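Local coordinates for protein RE55538p (Drosophila melanogaster, PDB 4IX7) that represses transcription of neural-development genes as a homodimer, its BEN domain binding the palindromic DNA sequence 5'-CCAATTGG-3', at a contact of chain A with DNA. Sequence-based numbering; all coordinates share one arbitrary frame.

A contact of chain A with DNA. Residues 28, 97, 101, 104. With nucleotides of chain B.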
ATOM      1  N   SER A  28       9.056  -3.991   7.321  1.00 17.61           N
ATOM      2  CA  SER A  28       9.382  -4.560   6.026  1.00 14.33           C
ATOM      3  C   SER A  28      10.701  -5.337   6.069  1.00 15.34           C
ATOM      4  O   SER A  28      10.810  -6.408   5.478  1.00 16.02           O
ATOM      5  CB  SER A  28       9.403  -3.475   4.950  1.00 15.75           C
ATOM      6  OG  SER A  28       9.654  -4.043   3.679  1.00 21.22           O
ATOM      7  N   THR A  97       5.945  -6.962  -2.054  1.00 14.00           N
ATOM      8  CA  THR A  97       7.086  -6.215  -2.555  1.00 13.40           C
ATOM      9  C   THR A  97       8.315  -7.101  -2.681  1.00 12.56           C
ATOM     10  O   THR A  97       9.015  -7.047  -3.693  1.00 14.54           O
ATOM     11  CB  THR A  97       7.382  -4.982  -1.674  1.00 12.04           C
ATOM     12  OG1 THR A  97       6.203  -4.164  -1.611  1.00 14.50           O
ATOM     13  CG2 THR A  97       8.495  -4.150  -2.286  1.00 14.27           C
ATOM     14  N   ASP A 101      10.423  -8.011  -5.949  1.00 15.43           N
ATOM     15  CA  ASP A 101      11.852  -7.721  -5.954  1.00 13.83           C
ATOM     16  C   ASP A 101      12.669  -8.929  -6.403  1.00 16.87           C
ATOM     17  O   ASP A 101      13.601  -8.796  -7.207  1.00 18.22           O
ATOM     18  CB  ASP A 101      12.315  -7.272  -4.572  1.00 13.42           C
ATOM     19  CG  ASP A 101      11.854  -5.864  -4.215  1.00 16.31           C
ATOM     20  OD1 ASP A 101      11.395  -5.114  -5.105  1.00 16.15           O
ATOM     21  OD2 ASP A 101      11.983  -5.498  -3.025  1.00 17.95           O
ATOM     22  N   LYS A 104      12.199  -9.628 -10.074  1.00 18.18           N
ATOM     23  CA  LYS A 104      13.022  -8.696 -10.845  1.00 18.84           C
ATOM     24  C   LYS A 104      14.476  -9.153 -10.900  1.00 23.33           C
ATOM     25  O   LYS A 104      15.120  -9.081 -11.952  1.00 25.74           O
ATOM     26  CB  LYS A 104      12.953  -7.277 -10.257  1.00 22.26           C
ATOM     27  CG  LYS A 104      11.689  -6.485 -10.596  1.00 21.84           C
ATOM     28  CD  LYS A 104      11.641  -5.194  -9.775  1.00 23.26           C
ATOM     29  CE  LYS A 104      10.347  -4.429  -9.973  1.00 24.12           C
ATOM     30  NZ  LYS A 104      10.235  -3.293  -9.003  1.00 19.38           N
TER
ATOM     31  P    DT B   3      17.076  -6.035   0.805  1.00 25.18           P
ATOM     32  OP1  DT B   3      17.610  -6.233   2.171  1.00 30.55           O
ATOM     33  OP2  DT B   3      16.203  -7.042   0.155  1.00 23.91           O
ATOM     34  O5'  DT B   3      16.269  -4.650   0.794  1.00 19.42           O
ATOM     35  C5'  DT B   3      16.744  -3.568   1.585  1.00 19.12           C
ATOM     36  C4'  DT B   3      15.851  -2.369   1.348  1.00 15.60           C
ATOM     37  O4'  DT B   3      15.944  -1.990  -0.042  1.00 16.78           O
ATOM     38  C3'  DT B   3      14.375  -2.639   1.618  1.00 14.50           C
ATOM     39  O3'  DT B   3      13.966  -1.702   2.591  1.00 15.85           O
ATOM     40  C2'  DT B   3      13.669  -2.391   0.278  1.00 17.06           C
ATOM     41  C1'  DT B   3      14.673  -1.527  -0.467  1.00 14.61           C
ATOM     42  N1   DT B   3      14.650  -1.609  -1.961  1.00 12.90           N
ATOM     43  C2   DT B   3      14.577  -0.428  -2.675  1.00 12.06           C
ATOM     44  O2   DT B   3      14.509   0.662  -2.144  1.00 15.81           O
ATOM     45  N3   DT B   3      14.579  -0.587  -4.032  1.00 15.51           N
ATOM     46  C4   DT B   3      14.667  -1.765  -4.748  1.00 14.17           C
ATOM     47  O4   DT B   3      14.656  -1.774  -5.981  1.00 17.03           O
ATOM     48  C5   DT B   3      14.734  -2.970  -3.944  1.00 14.85           C
ATOM     49  C7   DT B   3      14.821  -4.319  -4.602  1.00 18.23           C
ATOM     50  C6   DT B   3      14.732  -2.828  -2.614  1.00 15.46           C
ATOM     51  P    DC B   4      12.452  -1.688   3.119  1.00 17.26           P
ATOM     52  OP1  DC B   4      12.453  -1.127   4.487  1.00 19.70           O
ATOM     53  OP2  DC B   4      11.837  -2.997   2.822  1.00 18.36           O
ATOM     54  O5'  DC B   4      11.744  -0.632   2.158  1.00 16.89           O
ATOM     55  C5'  DC B   4      12.286   0.665   2.083  1.00 17.15           C
ATOM     56  C4'  DC B   4      11.593   1.445   0.990  1.00 14.94           C
ATOM     57  O4'  DC B   4      11.923   0.884  -0.305  1.00 16.84           O
ATOM     58  C3'  DC B   4      10.067   1.463   1.068  1.00 19.07           C
ATOM     59  O3'  DC B   4       9.702   2.787   1.450  1.00 19.87           O
ATOM     60  C2'  DC B   4       9.603   1.061  -0.337  1.00 16.57           C
ATOM     61  C1'  DC B   4      10.852   1.214  -1.181  1.00 15.20           C
ATOM     62  N1   DC B   4      10.978   0.282  -2.301  1.00 13.11           N
ATOM     63  C2   DC B   4      11.035   0.772  -3.607  1.00 12.73           C
ATOM     64  O2   DC B   4      10.963   1.999  -3.773  1.00 13.46           O
ATOM     65  N3   DC B   4      11.181  -0.114  -4.618  1.00 13.87           N
ATOM     66  C4   DC B   4      11.263  -1.428  -4.360  1.00 13.11           C
ATOM     67  N4   DC B   4      11.405  -2.267  -5.394  1.00 15.00           N
ATOM     68  C5   DC B   4      11.203  -1.947  -3.032  1.00 13.73           C
ATOM     69  C6   DC B   4      11.057  -1.055  -2.043  1.00 13.24           C
TER
HETATM   70  O   HOH W   1       9.927  -2.827   0.625  1.00 20.05           O
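Helix 88-113, the long final helix of this BEN-domain chain, meets the bases from the major-groove side: Asp101 and Thr97 face the Hoogsteen edge of DC4 and the methyl of DT3, with Lys104 at the margin, while Ser28, near the start of helix 27-38, meets the backbone of the same strand. The site illustrates a recurring principle of sequence-specific binding: one helix faces a base while a second element fixes the phosphate attached to it. Asp101 probably favours a base with an amino group here. Its carboxylate oxygen OD1 accepts a hydrogen bond from N4, the exocyclic amino group on the Hoogsteen edge of DC4, at 2.9 Å. The bond is nearly straight, 172° at the hydrogen, and reaches OD1 on its syn side, 20° out of the carboxylate plane. With CG anti to the carbonyl carbon (chi1 -73°), the carboxylate offers its flat face to DT3, whose methyl C7 stands over it, 3.4 Å from Asp101 CG. One side chain thus combines a polar contact to the cytosine amino group with packing against the neighbouring methyl. With an alanine at Asp101, the N4 amino group would probably lose its protein acceptor and the methyl of DT3 its flat neighbour. One turn earlier, Thr97 has CG2 anti to the backbone N, which brings this methyl obliquely over the C5 edge of DC4, on the face turned away from DT3, 3.6 Å from C5. Lys104, extended beyond CG, brings its amine nitrogen NZ to 3.9 Å from DC4 N4, a peripheral approach that may add positive charge near the Asp101 carboxylate. On the backbone side, the Ser28 hydroxyl OG donates a hydrogen bond of 2.6 Å to the phosphate oxygen OP2 of DC4. A water molecule supplements this grip, lying 3.3 Å from Ser28 OG and 2.9 Å from DC4 OP2. The same water lies 3.2 Å from the ester oxygen O5' of DC4.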